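Local coordinates for protein deoxyhypusine hydroxylase (Homo sapiens, PDB 4D50) that hydroxylates the deoxyhypusine side chain of translation initiation factor eIF-5A at a non-haem diiron centre, the second and last step in making hypusine, at residues A57-H61 / Q88-V92; P241-H245 / D269-V274. All blocks are in the same frame, centred on the assembly; numbering follows the deposited sequence.

The two contacts show how a repeat protein can build one metal site from similar parts. Each joins the N-terminal turn of a helix to the loop and first turn of another in the HEAT-like repeats, interaction 1 in the first half of the chain and interaction 2 in the second. Their centres lie about 12 Å apart, and both supply a histidine to the same Fe(III): H61 NE2 at 2.3 Å and H245 NE2 at 2.2 Å, with PER O2 and two waters also bound. The halves touch directly. M91 CE lies 3.2 Å from V273 CG1 and 3.4 Å from H245 CD2, and L58 CD1 is 3.4 Å from H245 CE1.

Interaction 1. Residues A57-H61 / Q88-V92; sequences ALLKH and QEPMV. With FE (Fe (III) ion), chain D; PER (peroxide ion), chain E.
A salt bridge and a metal ligand set the polar frame of this contact between the N-terminal ends of two HEAT-repeat helices, 57-70 and 90-103. K60, with chi1 m and the rest of its chain t, m, t, brings NZ to 3.2 Å from OE1 of E89, and water 1 spans the same pair, accepting from K60 NZ at 2.8 Å and donating to E89 OE2 at 2.6 Å. E89 occupies the N-cap position of helix 90-103; its own psi is extended, and the helix begins at P90. At the other end of the contact H61 binds Fe(III) through NE2 at 2.3 Å while its ND1 donates to the backbone O of L58 at 2.7 Å, an arrangement consistent with the imidazole being held in the orientation that binds the metal. H245 and E246 complete the protein ligands of this iron, to which peroxide O2 also binds at 2.2 Å.

The nearest CA atoms are those of H61 and V92, 4.4 Å apart. Residues 57-61 form one helical turn, closed by H61 N to A57 O at 2.9 Å, and V92 packs CG2 against it, 3.5 Å from A57 O and 3.9 Å from K60 CB. A57 CB meets E89 CD at 3.7 Å. M91, with all three chi angles t, reaches past the 57-61 turn toward the iron and lines the peroxide pocket, with L58 CD1 4.2 Å from M91 CE. Its terminal methyl makes a CH-pi contact over one face of the H61 ring: M91 CE sits 3.5 Å from the centroid, 10° off the normal.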
loop_
_atom_site.group_PDB
_atom_site.type_symbol
_atom_site.label_atom_id
_atom_site.label_comp_id
_atom_site.label_asym_id
_atom_site.label_seq_id
_atom_site.Cartn_x
_atom_site.Cartn_y
_atom_site.Cartn_z
ATOM N N ALA A 57 2.850 -13.280 -3.785
ATOM C CA ALA A 57 3.364 -12.191 -2.843
ATOM C C ALA A 57 2.517 -10.933 -3.013
ATOM O O ALA A 57 2.209 -10.231 -2.010
ATOM C CB ALA A 57 4.818 -11.837 -3.143
ATOM N N LEU A 58 2.148 -10.611 -4.250
ATOM C CA LEU A 58 1.222 -9.493 -4.570
ATOM C C LEU A 58 -0.086 -9.632 -3.773
ATOM O O LEU A 58 -0.475 -8.722 -3.011
ATOM C CB LEU A 58 0.887 -9.394 -6.050
ATOM C CG LEU A 58 -0.037 -8.224 -6.352
ATOM C CD1 LEU A 58 0.655 -6.885 -6.118
ATOM C CD2 LEU A 58 -0.522 -8.224 -7.800
ATOM N N LEU A 59 -0.710 -10.796 -3.869
ATOM C CA LEU A 59 -1.968 -10.952 -3.138
ATOM C C LEU A 59 -1.717 -10.851 -1.635
ATOM O O LEU A 59 -2.395 -10.127 -0.942
ATOM C CB LEU A 59 -2.659 -12.267 -3.516
ATOM C CG LEU A 59 -4.009 -12.453 -2.824
ATOM C CD1 LEU A 59 -5.068 -11.428 -3.149
ATOM C CD2 LEU A 59 -4.508 -13.886 -3.204
ATOM N N LYS A 60 -0.695 -11.545 -1.120
ATOM C CA LYS A 60 -0.473 -11.587 0.328
ATOM C C LYS A 60 -0.201 -10.215 0.961
ATOM O O LYS A 60 -0.684 -9.905 2.043
ATOM C CB LYS A 60 0.664 -12.515 0.673
ATOM C CG LYS A 60 0.342 -13.999 0.559
ATOM C CD LYS A 60 1.476 -14.862 1.120
ATOM C CE LYS A 60 2.682 -14.848 0.225
ATOM N NZ LYS A 60 3.718 -15.838 0.587
ATOM N N HIS A 61 0.531 -9.396 0.264
ATOM C CA HIS A 61 0.821 -8.055 0.753
ATOM C C HIS A 61 -0.414 -7.160 0.696
ATOM O O HIS A 61 -0.604 -6.318 1.597
ATOM C CB HIS A 61 2.071 -7.506 0.078
ATOM C CG HIS A 61 1.801 -6.439 -0.936
ATOM N ND1 HIS A 61 1.070 -6.661 -2.079
ATOM C CD2 HIS A 61 2.128 -5.123 -0.923
ATOM C CE1 HIS A 61 1.034 -5.525 -2.782
ATOM N NE2 HIS A 61 1.637 -4.570 -2.072
ATOM N N GLN A 88 8.284 -15.197 4.629
ATOM C CA GLN A 88 7.463 -14.285 3.797
ATOM C C GLN A 88 8.367 -13.319 3.020
ATOM O O GLN A 88 9.361 -12.884 3.566
ATOM C CB GLN A 88 6.457 -13.485 4.654
ATOM C CG GLN A 88 5.368 -14.276 5.327
ATOM C CD GLN A 88 4.262 -14.744 4.410
ATOM O OE1 GLN A 88 3.319 -15.356 4.858
ATOM N NE2 GLN A 88 4.365 -14.450 3.152
ATOM N N GLU A 89 8.010 -12.928 1.781
ATOM C CA GLU A 89 8.815 -11.953 1.008
ATOM C C GLU A 89 8.905 -10.656 1.805
ATOM O O GLU A 89 7.957 -10.362 2.504
ATOM C CB GLU A 89 8.161 -11.638 -0.339
ATOM C CG GLU A 89 7.962 -12.855 -1.289
ATOM C CD GLU A 89 6.912 -13.917 -0.858
ATOM O OE1 GLU A 89 6.057 -13.776 0.104
ATOM O OE2 GLU A 89 6.913 -14.970 -1.537
ATOM N N PRO A 90 9.979 -9.863 1.623
ATOM C CA PRO A 90 10.120 -8.517 2.229
ATOM C C PRO A 90 8.869 -7.591 2.078
ATOM O O PRO A 90 8.473 -6.879 3.007
ATOM C CB PRO A 90 11.303 -7.913 1.452
ATOM C CG PRO A 90 12.127 -9.081 1.031
ATOM C CD PRO A 90 11.160 -10.204 0.789
ATOM N N MET A 91 8.331 -7.581 0.882
ATOM C CA MET A 91 7.162 -6.782 0.531
ATOM C C MET A 91 5.964 -7.159 1.422
ATOM O O MET A 91 5.154 -6.294 1.810
ATOM C CB MET A 91 6.887 -7.039 -0.950
ATOM C CG MET A 91 5.542 -6.756 -1.527
ATOM S SD MET A 91 5.723 -7.215 -3.274
ATOM C CE MET A 91 4.147 -6.622 -3.847
ATOM N N VAL A 92 5.867 -8.442 1.742
ATOM C CA VAL A 92 4.780 -8.923 2.523
ATOM C C VAL A 92 5.026 -8.528 4.008
ATOM O O VAL A 92 4.113 -8.059 4.703
ATOM C CB VAL A 92 4.595 -10.437 2.349
ATOM C CG1 VAL A 92 3.591 -10.929 3.315
ATOM C CG2 VAL A 92 4.075 -10.728 0.921
HETATM FE FE FE D . 2.566 -2.622 -2.955
HETATM O O1 PER E . 4.521 -3.098 -1.051
HETATM O O2 PER E . 4.657 -3.120 -2.587
HETATM O O HOH W 1 4.922 -16.667 -1.807
HETATM O O HOH W 2 2.267 -1.310 -0.991
HETATM O O HOH W 3 0.557 -1.964 -3.399
#

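Interaction 2. Residues P241-H245 / D269-V274. With FE (Fe (III) ion), chain D; PER (peroxide ion), chain E.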
loop_
_atom_site.group_PDB
_atom_site.type_symbol
_atom_site.label_atom_id
_atom_site.label_comp_id
_atom_site.label_asym_id
_atom_site.label_seq_id
_atom_site.Cartn_x
_atom_site.Cartn_y
_atom_site.Cartn_z
ATOM N N PRO A 241 11.641 -4.844 -7.683
ATOM C CA PRO A 241 10.353 -5.317 -8.115
ATOM C C PRO A 241 9.181 -4.738 -7.302
ATOM O O PRO A 241 8.098 -4.448 -7.865
ATOM C CB PRO A 241 10.411 -6.841 -7.929
ATOM C CG PRO A 241 11.814 -7.146 -7.594
ATOM C CD PRO A 241 12.636 -5.923 -7.541
ATOM N N MET A 242 9.398 -4.464 -6.029
ATOM C CA MET A 242 8.370 -3.832 -5.195
ATOM C C MET A 242 8.054 -2.403 -5.688
ATOM O O MET A 242 6.903 -1.980 -5.662
ATOM C CB MET A 242 8.858 -3.813 -3.734
ATOM C CG MET A 242 7.984 -3.079 -2.766
ATOM S SD MET A 242 8.658 -3.119 -1.099
ATOM C CE MET A 242 9.834 -1.794 -1.343
ATOM N N VAL A 243 9.075 -1.669 -6.126
ATOM C CA VAL A 243 8.892 -0.328 -6.696
ATOM C C VAL A 243 8.218 -0.409 -8.097
ATOM O O VAL A 243 7.256 0.346 -8.408
ATOM C CB VAL A 243 10.224 0.413 -6.917
ATOM C CG1 VAL A 243 9.994 1.743 -7.570
ATOM C CG2 VAL A 243 10.954 0.602 -5.533
ATOM N N ARG A 244 8.697 -1.344 -8.884
ATOM C CA ARG A 244 8.101 -1.471 -10.207
ATOM C C ARG A 244 6.629 -1.884 -10.129
ATOM O O ARG A 244 5.781 -1.345 -10.843
ATOM C CB ARG A 244 8.874 -2.421 -11.085
ATOM C CG ARG A 244 10.357 -2.065 -11.334
ATOM C CD ARG A 244 11.085 -3.222 -12.035
ATOM N NE ARG A 244 10.477 -3.349 -13.337
ATOM C CZ ARG A 244 10.319 -4.477 -14.016
ATOM N NH1 ARG A 244 10.677 -5.649 -13.513
ATOM N NH2 ARG A 244 9.668 -4.385 -15.132
ATOM N N HIS A 245 6.319 -2.788 -9.220
ATOM C CA HIS A 245 4.881 -3.140 -8.953
ATOM C C HIS A 245 4.023 -1.948 -8.536
ATOM O O HIS A 245 2.893 -1.778 -9.036
ATOM C CB HIS A 245 4.754 -4.274 -7.938
ATOM C CG HIS A 245 3.820 -3.965 -6.834
ATOM N ND1 HIS A 245 2.455 -4.070 -6.994
ATOM C CD2 HIS A 245 4.034 -3.637 -5.539
ATOM C CE1 HIS A 245 1.868 -3.710 -5.871
ATOM N NE2 HIS A 245 2.797 -3.530 -4.949
ATOM N N ASP A 269 6.464 -9.783 -17.953
ATOM C CA ASP A 269 7.697 -9.513 -17.226
ATOM C C ASP A 269 8.141 -10.738 -16.453
ATOM O O ASP A 269 7.348 -11.481 -15.943
ATOM C CB ASP A 269 7.485 -8.348 -16.203
ATOM C CG ASP A 269 8.760 -7.725 -15.773
ATOM O OD1 ASP A 269 9.356 -6.939 -16.580
ATOM O OD2 ASP A 269 9.255 -8.034 -14.650
ATOM N N PRO A 270 9.442 -10.923 -16.307
ATOM C CA PRO A 270 9.894 -12.063 -15.488
ATOM C C PRO A 270 9.556 -12.012 -14.011
ATOM O O PRO A 270 9.654 -13.022 -13.342
ATOM C CB PRO A 270 11.420 -12.084 -15.717
ATOM C CG PRO A 270 11.751 -10.721 -16.288
ATOM C CD PRO A 270 10.536 -10.203 -16.964
ATOM N N GLU A 271 9.256 -10.833 -13.466
ATOM C CA GLU A 271 8.986 -10.684 -12.030
ATOM C C GLU A 271 7.498 -10.895 -11.870
ATOM O O GLU A 271 6.647 -10.185 -12.458
ATOM C CB GLU A 271 9.427 -9.291 -11.567
ATOM C CG GLU A 271 10.933 -9.145 -11.539
ATOM C CD GLU A 271 11.579 -9.945 -10.432
ATOM O OE1 GLU A 271 10.872 -10.368 -9.453
ATOM O OE2 GLU A 271 12.781 -10.198 -10.536
ATOM N N ARG A 272 7.178 -11.951 -11.161
ATOM C CA ARG A 272 5.802 -12.316 -10.916
ATOM C C ARG A 272 5.036 -11.193 -10.307
ATOM O O ARG A 272 3.900 -10.968 -10.713
ATOM C CB ARG A 272 5.730 -13.517 -9.946
ATOM C CG ARG A 272 4.304 -13.983 -9.779
ATOM C CD ARG A 272 4.312 -15.371 -9.153
ATOM N NE ARG A 272 2.969 -15.780 -8.866
ATOM C CZ ARG A 272 2.656 -16.904 -8.205
ATOM N NH1 ARG A 272 3.604 -17.729 -7.838
ATOM N NH2 ARG A 272 1.401 -17.185 -7.951
ATOM N N VAL A 273 5.613 -10.442 -9.365
ATOM C CA VAL A 273 4.875 -9.362 -8.741
ATOM C C VAL A 273 4.510 -8.255 -9.778
ATOM O O VAL A 273 3.417 -7.666 -9.752
ATOM C CB VAL A 273 5.642 -8.766 -7.549
ATOM C CG1 VAL A 273 4.738 -7.836 -6.775
ATOM C CG2 VAL A 273 6.159 -9.876 -6.618
ATOM N N VAL A 274 5.414 -7.996 -10.705
ATOM C CA VAL A 274 5.176 -7.080 -11.796
ATOM C C VAL A 274 4.178 -7.579 -12.832
ATOM O O VAL A 274 3.196 -6.863 -13.161
ATOM C CB VAL A 274 6.516 -6.675 -12.490
ATOM C CG1 VAL A 274 6.244 -5.778 -13.706
ATOM C CG2 VAL A 274 7.399 -5.963 -11.470
HETATM FE FE FE D . 2.566 -2.622 -2.955
HETATM O O1 PER E . 4.521 -3.098 -1.051
HETATM O O2 PER E . 4.657 -3.120 -2.587
HETATM O O HOH W 2 2.267 -1.310 -0.991
HETATM O O HOH W 3 0.557 -1.964 -3.399
#
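This contact belongs to the shared diiron site of the HEAT-repeat fold: the first turn of helix 241-254, which carries one iron-binding histidine, meets the loop before helix 272-289 and that helix's first turn. H245 binds Fe(III) through NE2 at 2.2 Å, sharing the ion with H61 and E246, and its ring presents an edge to the peroxide, NE2 to PER O2 at 3.0 Å. The other ring nitrogen, ND1, is hydrogen-bonded to OG of S277, further along helix 272-289, consistent with that helix steadying the ring. M242, three residues earlier, has its CA-to-CB bond pointing away from 269-274, and its CG lies 3.3 Å from PER O2.

Away from the metal, a two-pronged salt bridge ties the segments together. R244 NH1 donates to D269 OD2 and R244 NH2 to D269 OD1, each at 3.0 Å, while NH2 is also hydrogen-bonded to the backbone O of L234. D269 OD2 does double duty: it accepts from E271 N at 3.0 Å as well, closing an Asx turn that leads into the helix, with E271 at the N-cap position.

Between these polar ends the segments meet in van der Waals contacts. H245 and V274 have the nearest CA atoms across the segments, 4.9 Å apart. V274 CG2 lies over one face of the R244 guanidinium and 3.9 Å from R244 CB, and it also reaches to 4.0 Å from both P241 O and H245 N. P241 CG meets E271 OE1 at 3.8 Å, and V273 CG1 packs beside the metal ligand, 3.7 Å from H245 CB.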